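Side-chain contacts in adenosine kinase, putative (Trypanosoma brucei, PDB 3OTX), which probably catalyses the ATP-dependent phosphorylation of adenosine to AMP, a step of purine salvage: residues Ile40-Ser43 with Gly48-Asp51; Gly64-Asn69 with Ser169-Thr174; Cys125-Thr130 with Arg134-Asp139. The protein carries 1 engineered substitution. All blocks are in the same frame, centred on the assembly; numbering follows the deposited sequence. Where two conformers were deposited one is given.

Contacts 1 and 3 belong to the same five-stranded lid sheet: strands 39-41 and 133-141 are neighbours in it, and the centres of the two contacts lie about 9 Å apart. Contact 3 is the buried hairpin of that sheet, held by regular backbone hydrogen bonds and lined on one face by groups that meet AP5. Contact 1, farthest from the centre of the chain, is partly buried and apolar, tying an outermost strand of the sheet to helix 49-54. Contact 2 is buried near the centre, about 14 Å from contact 3, where the start of helix 66-76 meets the loop after strand 165-169. There the two segments barely touch, and both grip the adenosine end of AP5.

Contact 1. Residues Ile40-Ser43 with Gly48-Asp51; sequences ILLS and GIFD
Leu42 meets the first turn of helix 49-54 through a single methyl, CD1, which lies against Ile49 and near the Phe50 ring. The segment that delivers it starts at Ile40 in strand 39-41, an outermost strand of the lid sheet of this PfkB-family kinase. Backbone hydrogen bonds from Ile40 to Leu136 and Ala138 hold that strand in place, while the Ile40 side chain packs on Val137 and on Leu34, a loop residue that also touches Ile49. Leu41 follows and touches the bound AP5, so the strand that supports this contact also reaches the ligand pocket.

At Leu42 the strand has ended, but its backbone is still hydrogen-bonded to Ala138. Its CG stands anti to the backbone N (chi1 177°), which extends the side chain to the helix. Leu42 CD1 comes within 3.9 Å of Ile49 CG2, and the two side chains pass each other in opposite directions. The Ile49 branch that is touched sits between its own backbone N and carbonyl carbon, because CG1 takes the anti place (chi1 -167°). The same leucine methyl, CD1, approaches Phe50 CE1 more loosely, at 4.5 Å, from the edge and near the plane of the ring. Ser43 then turns into the connecting loop, where its OG is hydrogen-bonded to Gln46 OE1. That loop leads to Gly48, the N-cap of helix 49-54, whose phi of 92° is readily adopted by glycine.

No hydrogen bond links the two segments, and they bury just 89 Å² between them. The contact is purely apolar and made by one leucine methyl, and it therefore rests on dispersion and shape rather than on directed bonds.

Contact 2. Residues Gly64-Asn69 with Ser169-Thr174; sequences GGSGLN and SGFTLT. With AP5 (bis(adenosine)-5'-pentaphosphate), chain C.
Ser66 and Phe171 touch only lightly, methylene to ring edge, yet between them they hold the adenine of AP5 in two different ways. Ser66 CB lies in the plane of the Phe171 ring, 3.8 Å from CD1. The base lies over one face of that ring, with AP5 C6B 3.3 Å above its plane. The two planes are nearly parallel, an offset stack, and all six ring carbons of Phe171 lie near the base. With CG anti to its own carbonyl carbon (chi1 -67°), the phenylalanine is turned beneath the purine. From the other segment the backbone reads the rim of the base: Ser66 N gives AP5 N3B a hydrogen bond of 3.0 Å that is close to straight at 166°.

The ribose is gripped by Gly65 and Asn69, on either side of Ser66 in the chain. Gly65 N bonds AP5 O2J at 3.0 Å and makes a weak second bond to O3J, while Asn69 ND2 reaches AP5 O3J at 3.0 Å. Gly65 is the N-cap of helix 66-76, and Gly64-Gly65 is consistent with the di-glycine motif of the PfkB family. Asp301, the predicted proton acceptor, is hydrogen-bonded by both Ser66 OG and Asn69 ND2, which links the ribose grip to the catalytic region. Ser66 OG also passes Ser169 CB at 4.2 Å. Ser169 is tied into its own turn, its O receiving Thr172 OG1 at 2.7 Å almost in line with the carbonyl bond (173°), as well as Thr172 N.

Helix 66-76 rests through Leu68 on helix 96-108. The 170-174 turn follows strand 165-169, which lies between strands 10-13 and 193-197 in the large sheet, and its Leu173 packs against helices 201-206 and 208-214.

Contact 3. Residues Cys125-Thr130 with Arg134-Asp139; sequences CAVCIT and RTLVAD. With AP5 (bis(adenosine)-5'-pentaphosphate), chain C.
Val127 and Leu136 lie side by side in a beta hairpin, strands 122-130 and 133-141, their methyls Val127 CG1 and Leu136 CD2 3.7 Å apart. They form a non-hydrogen-bonded pair on the face that looks toward AP5. Further along this face Cys125 SG rests 3.8 Å from Leu136 CB. Cys125 CB lies 3.6 Å from AP5 O2J and Ala138 CB 3.6 Å from AP5 N7B, so small and apolar groups line the adenosine end of the pocket.

Arg134 runs beside Val127 and Ile129 toward the phosphates, its chain bent at chi2 (141°) and chi3 (25°). It was modelled in two conformers; in one of them NH2 donates to AP5 O1D at 3.1 Å, the phosphate oxygen lying in plane at the guanidinium edge. In that conformer Leu136 CD2 sits above one face of the guanidinium, and NH1 is hydrogen-bonded to the backbone O of Met296. The bond to O1D therefore holds for this conformer and may not be made by the other.

These side chains are positioned by the backbone ladder. Ala126 and Val137 exchange a pair of N-H...O bonds, as do Cys128 and Thr135, and the strands run antiparallel at 169°. Leu136 CA adds a CA-H...O contact to Ala126 O.

The opposite face carries Ala126, Cys128, Thr135 and Val137. Helix 49-54 covers it through Ile53, which touches Ala126 and Cys128, and helix 26-31 through Phe28 on Cys128 and Leu29 on Thr135. Within the sheet, strand 17-23 pairs with the edge of strand 122-130 away from strand 133-141, Cys125 and Val127 both bonding to the backbone of Val20. Thr135 OG1, besides its bond with Gly37 N, meets a water at 2.7 Å; this water also bonds Thr130 OG1 and donates to Cys128 O at 2.8 Å.

Contact 1. Residues Ile40-Ser43 with Gly48-Asp51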
loop_
_atom_site.group_PDB
_atom_site.type_symbol
_atom_site.label_atom_id
_atom_site.label_comp_id
_atom_site.label_asym_id
_atom_site.label_seq_id
_atom_site.Cartn_x
_atom_site.Cartn_y
_atom_site.Cartn_z
ATOM N N ILE A 40 11.355 -3.333 -6.837
ATOM C CA ILE A 40 12.639 -3.188 -6.134
ATOM C C ILE A 40 12.839 -1.716 -5.789
ATOM O O ILE A 40 12.079 -0.851 -6.250
ATOM C CB ILE A 40 13.817 -3.644 -6.996
ATOM C CG1 ILE A 40 13.943 -2.801 -8.295
ATOM C CG2 ILE A 40 13.747 -5.158 -7.303
ATOM C CD1 ILE A 40 15.365 -2.960 -8.976
ATOM N N LEU A 41 13.818 -1.441 -4.924
ATOM C CA LEU A 41 14.357 -0.101 -4.779
ATOM C C LEU A 41 15.441 0.128 -5.818
ATOM O O LEU A 41 16.250 -0.764 -6.117
ATOM C CB LEU A 41 14.955 0.084 -3.374
ATOM C CG LEU A 41 13.925 -0.194 -2.262
ATOM C CD1 LEU A 41 14.610 -0.042 -0.920
ATOM C CD2 LEU A 41 12.729 0.722 -2.349
ATOM N N LEU A 42 15.464 1.343 -6.373
ATOM C CA LEU A 42 16.509 1.702 -7.316
ATOM C C LEU A 42 17.882 1.440 -6.710
ATOM O O LEU A 42 18.143 1.827 -5.563
ATOM C CB LEU A 42 16.394 3.175 -7.672
ATOM C CG LEU A 42 17.487 3.700 -8.594
ATOM C CD1 LEU A 42 17.181 3.231 -9.992
ATOM C CD2 LEU A 42 17.469 5.228 -8.529
ATOM N N SER A 43 18.731 0.752 -7.465
ATOM C CA SER A 43 20.119 0.566 -7.059
ATOM C C SER A 43 21.066 0.960 -8.183
ATOM O O SER A 43 20.646 1.286 -9.292
ATOM C CB SER A 43 20.361 -0.888 -6.670
ATOM O OG SER A 43 20.431 -1.730 -7.822
ATOM N N GLY A 48 20.690 4.992 -14.700
ATOM C CA GLY A 48 20.211 5.474 -15.989
ATOM C C GLY A 48 18.799 5.107 -16.403
ATOM O O GLY A 48 18.327 5.535 -17.450
ATOM N N ILE A 49 18.091 4.323 -15.585
ATOM C CA ILE A 49 16.789 3.807 -16.015
ATOM C C ILE A 49 15.726 4.900 -16.230
ATOM O O ILE A 49 14.915 4.796 -17.147
ATOM C CB ILE A 49 16.269 2.670 -15.077
ATOM C CG1 ILE A 49 15.081 1.930 -15.696
ATOM C CG2 ILE A 49 15.925 3.192 -13.656
ATOM C CD1 ILE A 49 14.521 0.780 -14.823
ATOM N N PHE A 50 15.718 5.931 -15.389
ATOM C CA PHE A 50 14.697 6.966 -15.527
ATOM C C PHE A 50 14.864 7.789 -16.792
ATOM O O PHE A 50 13.892 8.062 -17.484
ATOM C CB PHE A 50 14.632 7.833 -14.283
ATOM C CG PHE A 50 13.847 7.209 -13.192
ATOM C CD1 PHE A 50 14.473 6.445 -12.207
ATOM C CD2 PHE A 50 12.459 7.363 -13.141
ATOM C CE1 PHE A 50 13.730 5.851 -11.184
ATOM C CE2 PHE A 50 11.706 6.772 -12.116
ATOM C CZ PHE A 50 12.332 6.020 -11.147
ATOM N N ASP A 51 16.110 8.113 -17.112
ATOM C CA ASP A 51 16.419 8.847 -18.348
ATOM C C ASP A 51 15.980 8.044 -19.560
ATOM O O ASP A 51 15.434 8.603 -20.503
ATOM C CB ASP A 51 17.909 9.154 -18.456
ATOM C CG ASP A 51 18.399 10.085 -17.367
ATOM O OD1 ASP A 51 17.577 10.755 -16.711
ATOM O OD2 ASP A 51 19.625 10.142 -17.165
#

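Contact 2. Residues Gly64-Asn69 with Ser169-Thr174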
loop_
_atom_site.group_PDB
_atom_site.type_symbol
_atom_site.label_atom_id
_atom_site.label_comp_id
_atom_site.label_asym_id
_atom_site.label_seq_id
_atom_site.Cartn_x
_atom_site.Cartn_y
_atom_site.Cartn_z
ATOM N N GLY A 64 1.575 8.447 -7.749
ATOM C CA GLY A 64 1.551 7.057 -7.281
ATOM C C GLY A 64 1.949 7.002 -5.837
ATOM O O GLY A 64 1.578 7.892 -5.041
ATOM N N GLY A 65 2.680 5.940 -5.482
ATOM C CA GLY A 65 2.995 5.633 -4.077
ATOM C C GLY A 65 1.909 4.707 -3.549
ATOM O O GLY A 65 0.737 4.997 -3.666
ATOM N N SER A 66 2.319 3.592 -2.961
ATOM C CA SER A 66 1.362 2.580 -2.508
ATOM C C SER A 66 0.315 3.141 -1.559
ATOM O O SER A 66 -0.902 3.088 -1.863
ATOM C CB SER A 66 2.109 1.418 -1.864
ATOM O OG SER A 66 1.174 0.495 -1.360
ATOM N N GLY A 67 0.760 3.710 -0.450
ATOM C CA GLY A 67 -0.195 4.250 0.523
ATOM C C GLY A 67 -0.984 5.422 -0.026
ATOM O O GLY A 67 -2.125 5.629 0.352
ATOM N N LEU A 68 -0.400 6.238 -0.909
ATOM C CA LEU A 68 -1.167 7.351 -1.424
ATOM C C LEU A 68 -2.276 6.830 -2.359
ATOM O O LEU A 68 -3.417 7.311 -2.332
ATOM C CB LEU A 68 -0.220 8.336 -2.132
ATOM C CG LEU A 68 -0.864 9.635 -2.585
ATOM C CD1 LEU A 68 -1.491 10.344 -1.355
ATOM C CD2 LEU A 68 0.233 10.521 -3.211
ATOM N N ASN A 69 -1.972 5.802 -3.156
ATOM C CA ASN A 69 -3.010 5.111 -3.913
ATOM C C ASN A 69 -4.156 4.598 -3.005
ATOM O O ASN A 69 -5.335 4.780 -3.319
ATOM C CB ASN A 69 -2.419 3.909 -4.638
ATOM C CG ASN A 69 -1.504 4.287 -5.772
ATOM O OD1 ASN A 69 -1.566 5.398 -6.346
ATOM N ND2 ASN A 69 -0.687 3.329 -6.168
ATOM N N SER A 169 2.114 1.063 4.718
ATOM C CA SER A 169 2.607 0.088 3.756
ATOM C C SER A 169 3.846 -0.597 4.326
ATOM O O SER A 169 4.605 0.001 5.103
ATOM C CB SER A 169 2.967 0.779 2.450
ATOM O OG SER A 169 4.144 1.544 2.618
ATOM N N GLY A 170 4.062 -1.845 3.912
ATOM C CA GLY A 170 5.304 -2.519 4.239
ATOM C C GLY A 170 6.493 -1.723 3.725
ATOM O O GLY A 170 7.562 -1.752 4.308
ATOM N N PHE A 171 6.300 -0.999 2.636
ATOM C CA PHE A 171 7.377 -0.136 2.106
ATOM C C PHE A 171 7.924 0.907 3.069
ATOM O O PHE A 171 9.094 1.299 2.932
ATOM C CB PHE A 171 6.875 0.571 0.859
ATOM C CG PHE A 171 6.611 -0.338 -0.322
ATOM C CD1 PHE A 171 5.358 -0.276 -0.968
ATOM C CD2 PHE A 171 7.597 -1.164 -0.818
ATOM C CE1 PHE A 171 5.135 -1.069 -2.145
ATOM C CE2 PHE A 171 7.395 -1.981 -1.998
ATOM C CZ PHE A 171 6.163 -1.915 -2.642
ATOM N N THR A 172 7.138 1.285 4.078
ATOM C CA THR A 172 7.652 2.192 5.115
ATOM C C THR A 172 8.796 1.587 5.938
ATOM O O THR A 172 9.559 2.321 6.526
ATOM C CB THR A 172 6.555 2.673 6.092
ATOM O OG1 THR A 172 6.014 1.555 6.790
ATOM C CG2 THR A 172 5.443 3.388 5.326
ATOM N N LEU A 173 8.950 0.268 5.920
ATOM C CA LEU A 173 9.946 -0.373 6.782
ATOM C C LEU A 173 11.369 -0.119 6.286
ATOM O O LEU A 173 12.339 -0.358 7.011
ATOM C CB LEU A 173 9.658 -1.877 6.851
ATOM C CG LEU A 173 8.315 -2.145 7.542
ATOM C CD1 LEU A 173 7.883 -3.604 7.366
ATOM C CD2 LEU A 173 8.363 -1.798 9.049
ATOM N N THR A 174 11.485 0.362 5.048
ATOM C CA THR A 174 12.833 0.666 4.518
ATOM C C THR A 174 13.351 2.062 4.888
ATOM O O THR A 174 14.525 2.377 4.620
ATOM C CB THR A 174 12.942 0.496 2.989
ATOM O OG1 THR A 174 12.458 1.689 2.331
ATOM C CG2 THR A 174 12.194 -0.715 2.510
HETATM P PA AP5 C . -4.166 -9.287 -6.549
HETATM O O1A AP5 C . -3.633 -9.672 -7.926
HETATM O O2A AP5 C . -4.125 -10.410 -5.533
HETATM O O3A AP5 C . -3.382 -8.047 -5.886
HETATM P PB AP5 C . -1.798 -7.746 -5.967
HETATM O O1B AP5 C . -0.999 -8.956 -6.344
HETATM O O2B AP5 C . -1.437 -7.047 -4.702
HETATM O O3B AP5 C . -1.817 -6.719 -7.184
HETATM P PG AP5 C . -0.699 -6.201 -8.193
HETATM O O1G AP5 C . -1.412 -5.755 -9.432
HETATM O O2G AP5 C . 0.332 -7.235 -8.585
HETATM O O3G AP5 C . -0.187 -4.965 -7.406
HETATM P PD AP5 C . 0.970 -3.896 -7.769
HETATM O O1D AP5 C . 1.656 -4.156 -9.098
HETATM O O2D AP5 C . 1.814 -3.800 -6.529
HETATM O O3D AP5 C . 0.084 -2.570 -7.990
HETATM P PE AP5 C . -0.390 -1.542 -6.840
HETATM O O1E AP5 C . -0.785 -2.310 -5.610
HETATM O O2E AP5 C . -1.412 -0.574 -7.432
HETATM O O5F AP5 C . -5.631 -8.670 -6.759
HETATM C C5F AP5 C . -6.327 -8.054 -5.675
HETATM C C4F AP5 C . -7.808 -8.087 -5.965
HETATM O O4F AP5 C . -8.069 -7.492 -7.244
HETATM C C3F AP5 C . -8.399 -9.486 -6.109
HETATM O O3F AP5 C . -8.777 -9.975 -4.845
HETATM C C2F AP5 C . -9.534 -9.286 -7.072
HETATM O O2F AP5 C . -10.654 -8.781 -6.390
HETATM C C1F AP5 C . -9.008 -8.173 -7.983
HETATM N N9A AP5 C . -8.324 -8.679 -9.208
HETATM C C8A AP5 C . -6.953 -8.641 -9.478
HETATM N N7A AP5 C . -6.761 -9.184 -10.712
HETATM C C5A AP5 C . -7.963 -9.541 -11.223
HETATM C C6A AP5 C . -8.361 -10.084 -12.425
HETATM N N6A AP5 C . -7.503 -10.285 -13.428
HETATM N N1A AP5 C . -9.699 -10.313 -12.638
HETATM C C2A AP5 C . -10.659 -9.991 -11.692
HETATM N N3A AP5 C . -10.248 -9.436 -10.498
HETATM C C4A AP5 C . -8.941 -9.196 -10.278
HETATM O O5J AP5 C . 0.969 -0.731 -6.476
HETATM C C5J AP5 C . 1.611 0.047 -7.472
HETATM C C4J AP5 C . 2.230 1.210 -6.716
HETATM O O4J AP5 C . 3.358 0.770 -5.942
HETATM C C3J AP5 C . 2.833 2.286 -7.625
HETATM O O3J AP5 C . 1.943 3.403 -7.622
HETATM C C2J AP5 C . 4.206 2.597 -7.008
HETATM O O2J AP5 C . 4.463 3.988 -6.860
HETATM C C1J AP5 C . 4.104 1.926 -5.660
HETATM N N9B AP5 C . 5.407 1.584 -5.072
HETATM C C8B AP5 C . 6.349 0.778 -5.652
HETATM N N7B AP5 C . 7.417 0.753 -4.813
HETATM C C5B AP5 C . 7.146 1.531 -3.719
HETATM C C6B AP5 C . 7.875 1.843 -2.565
HETATM N N6B AP5 C . 9.140 1.449 -2.350
HETATM N N1B AP5 C . 7.271 2.702 -1.688
HETATM C C2B AP5 C . 5.985 3.174 -1.821
HETATM N N3B AP5 C . 5.285 2.902 -2.978
HETATM C C4B AP5 C . 5.863 2.058 -3.885
#

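Contact 3. Residues Cys125-Thr130 with Arg134-Asp139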
loop_
_atom_site.group_PDB
_atom_site.type_symbol
_atom_site.label_atom_id
_atom_site.label_comp_id
_atom_site.label_asym_id
_atom_site.label_seq_id
_atom_site.Cartn_x
_atom_site.Cartn_y
_atom_site.Cartn_z
ATOM N N CYS A 125 8.709 6.433 -9.222
ATOM C CA CYS A 125 8.746 4.985 -9.386
ATOM C C CYS A 125 8.660 4.731 -10.869
ATOM O O CYS A 125 7.708 5.174 -11.522
ATOM C CB CYS A 125 7.580 4.313 -8.651
ATOM S SG CYS A 125 7.744 2.474 -8.725
ATOM N N ALA A 126 9.651 4.033 -11.411
ATOM C CA ALA A 126 9.578 3.604 -12.822
ATOM C C ALA A 126 8.603 2.424 -12.884
ATOM O O ALA A 126 8.753 1.445 -12.169
ATOM C CB ALA A 126 10.947 3.223 -13.357
ATOM N N VAL A 127 7.571 2.533 -13.720
ATOM C CA VAL A 127 6.576 1.471 -13.850
ATOM C C VAL A 127 6.755 0.917 -15.258
ATOM O O VAL A 127 6.379 1.560 -16.248
ATOM C CB VAL A 127 5.161 2.009 -13.623
ATOM C CG1 VAL A 127 4.131 0.897 -13.794
ATOM C CG2 VAL A 127 5.032 2.593 -12.201
ATOM N N CYS A 128 7.431 -0.226 -15.352
ATOM C CA CYS A 128 7.826 -0.791 -16.644
ATOM C C CYS A 128 6.821 -1.886 -17.016
ATOM O O CYS A 128 6.722 -2.900 -16.326
ATOM C CB CYS A 128 9.256 -1.341 -16.587
ATOM S SG CYS A 128 10.441 -0.218 -15.838
ATOM N N ILE A 129 6.047 -1.643 -18.079
ATOM C CA ILE A 129 4.907 -2.494 -18.420
ATOM C C ILE A 129 5.341 -3.394 -19.577
ATOM O O ILE A 129 5.788 -2.932 -20.616
ATOM C CB ILE A 129 3.648 -1.654 -18.827
ATOM C CG1 ILE A 129 3.253 -0.684 -17.709
ATOM C CG2 ILE A 129 2.468 -2.566 -19.174
ATOM C CD1 ILE A 129 2.170 0.327 -18.111
ATOM N N THR A 130 5.240 -4.693 -19.341
ATOM C CA THR A 130 5.527 -5.687 -20.371
ATOM C C THR A 130 4.295 -6.564 -20.399
ATOM O O THR A 130 4.123 -7.461 -19.560
ATOM C CB THR A 130 6.776 -6.521 -20.028
ATOM O OG1 THR A 130 6.614 -7.108 -18.732
ATOM C CG2 THR A 130 8.021 -5.651 -20.039
ATOM N N ARG A 134 3.777 -5.646 -14.719
ATOM C CA ARG A 134 4.406 -4.371 -14.401
ATOM C C ARG A 134 5.598 -4.643 -13.477
ATOM O O ARG A 134 5.461 -5.370 -12.488
ATOM C CB ARG A 134 3.391 -3.445 -13.719
ATOM C CG ARG A 134 2.203 -3.025 -14.609
ATOM C CD ARG A 134 0.876 -2.972 -13.836
ATOM N NE ARG A 134 1.059 -2.745 -12.404
ATOM C CZ ARG A 134 1.078 -1.549 -11.826
ATOM N NH1 ARG A 134 0.915 -0.443 -12.548
ATOM N NH2 ARG A 134 1.253 -1.463 -10.524
ATOM N N THR A 135 6.750 -4.064 -13.798
ATOM C CA THR A 135 7.972 -4.217 -13.008
ATOM C C THR A 135 8.332 -2.820 -12.479
ATOM O O THR A 135 8.441 -1.870 -13.274
ATOM C CB THR A 135 9.086 -4.763 -13.879
ATOM O OG1 THR A 135 8.653 -5.991 -14.488
ATOM C CG2 THR A 135 10.361 -5.007 -13.070
ATOM N N LEU A 136 8.444 -2.702 -11.156
ATOM C CA LEU A 136 8.491 -1.383 -10.504
ATOM C C LEU A 136 9.862 -1.139 -9.911
ATOM O O LEU A 136 10.414 -2.004 -9.238
ATOM C CB LEU A 136 7.419 -1.246 -9.411
ATOM C CG LEU A 136 6.037 -1.815 -9.730
ATOM C CD1 LEU A 136 5.114 -1.742 -8.491
ATOM C CD2 LEU A 136 5.462 -1.048 -10.925
ATOM N N VAL A 137 10.421 0.038 -10.187
ATOM C CA VAL A 137 11.722 0.438 -9.628
ATOM C C VAL A 137 11.548 1.766 -8.893
ATOM O O VAL A 137 11.374 2.795 -9.515
ATOM C CB VAL A 137 12.744 0.571 -10.735
ATOM C CG1 VAL A 137 14.129 0.970 -10.165
ATOM C CG2 VAL A 137 12.880 -0.765 -11.499
ATOM N N ALA A 138 11.584 1.734 -7.564
ATOM C CA ALA A 138 11.231 2.923 -6.755
ATOM C C ALA A 138 12.486 3.675 -6.330
ATOM O O ALA A 138 13.379 3.086 -5.687
ATOM C CB ALA A 138 10.436 2.492 -5.509
ATOM N N ASP A 139 12.557 4.963 -6.686
ATOM C CA ASP A 139 13.613 5.873 -6.251
ATOM C C ASP A 139 12.996 6.807 -5.243
ATOM O O ASP A 139 12.323 7.786 -5.607
ATOM C CB ASP A 139 14.149 6.607 -7.476
ATOM C CG ASP A 139 15.193 7.643 -7.135
ATOM O OD1 ASP A 139 15.615 7.715 -5.966
ATOM O OD2 ASP A 139 15.597 8.378 -8.052
HETATM P PA AP5 C . -4.166 -9.287 -6.549
HETATM O O1A AP5 C . -3.633 -9.672 -7.926
HETATM O O2A AP5 C . -4.125 -10.410 -5.533
HETATM O O3A AP5 C . -3.382 -8.047 -5.886
HETATM P PB AP5 C . -1.798 -7.746 -5.967
HETATM O O1B AP5 C . -0.999 -8.956 -6.344
HETATM O O2B AP5 C . -1.437 -7.047 -4.702
HETATM O O3B AP5 C . -1.817 -6.719 -7.184
HETATM P PG AP5 C . -0.699 -6.201 -8.193
HETATM O O1G AP5 C . -1.412 -5.755 -9.432
HETATM O O2G AP5 C . 0.332 -7.235 -8.585
HETATM O O3G AP5 C . -0.187 -4.965 -7.406
HETATM P PD AP5 C . 0.970 -3.896 -7.769
HETATM O O1D AP5 C . 1.656 -4.156 -9.098
HETATM O O2D AP5 C . 1.814 -3.800 -6.529
HETATM O O3D AP5 C . 0.084 -2.570 -7.990
HETATM P PE AP5 C . -0.390 -1.542 -6.840
HETATM O O1E AP5 C . -0.785 -2.310 -5.610
HETATM O O2E AP5 C . -1.412 -0.574 -7.432
HETATM O O5F AP5 C . -5.631 -8.670 -6.759
HETATM C C5F AP5 C . -6.327 -8.054 -5.675
HETATM C C4F AP5 C . -7.808 -8.087 -5.965
HETATM O O4F AP5 C . -8.069 -7.492 -7.244
HETATM C C3F AP5 C . -8.399 -9.486 -6.109
HETATM O O3F AP5 C . -8.777 -9.975 -4.845
HETATM C C2F AP5 C . -9.534 -9.286 -7.072
HETATM O O2F AP5 C . -10.654 -8.781 -6.390
HETATM C C1F AP5 C . -9.008 -8.173 -7.983
HETATM N N9A AP5 C . -8.324 -8.679 -9.208
HETATM C C8A AP5 C . -6.953 -8.641 -9.478
HETATM N N7A AP5 C . -6.761 -9.184 -10.712
HETATM C C5A AP5 C . -7.963 -9.541 -11.223
HETATM C C6A AP5 C . -8.361 -10.084 -12.425
HETATM N N6A AP5 C . -7.503 -10.285 -13.428
HETATM N N1A AP5 C . -9.699 -10.313 -12.638
HETATM C C2A AP5 C . -10.659 -9.991 -11.692
HETATM N N3A AP5 C . -10.248 -9.436 -10.498
HETATM C C4A AP5 C . -8.941 -9.196 -10.278
HETATM O O5J AP5 C . 0.969 -0.731 -6.476
HETATM C C5J AP5 C . 1.611 0.047 -7.472
HETATM C C4J AP5 C . 2.230 1.210 -6.716
HETATM O O4J AP5 C . 3.358 0.770 -5.942
HETATM C C3J AP5 C . 2.833 2.286 -7.625
HETATM O O3J AP5 C . 1.943 3.403 -7.622
HETATM C C2J AP5 C . 4.206 2.597 -7.008
HETATM O O2J AP5 C . 4.463 3.988 -6.860
HETATM C C1J AP5 C . 4.104 1.926 -5.660
HETATM N N9B AP5 C . 5.407 1.584 -5.072
HETATM C C8B AP5 C . 6.349 0.778 -5.652
HETATM N N7B AP5 C . 7.417 0.753 -4.813
HETATM C C5B AP5 C . 7.146 1.531 -3.719
HETATM C C6B AP5 C . 7.875 1.843 -2.565
HETATM N N6B AP5 C . 9.140 1.449 -2.350
HETATM N N1B AP5 C . 7.271 2.702 -1.688
HETATM C C2B AP5 C . 5.985 3.174 -1.821
HETATM N N3B AP5 C . 5.285 2.902 -2.978
HETATM C C4B AP5 C . 5.863 2.058 -3.885
HETATM O O HOH W 1 7.269 -5.584 -16.747
#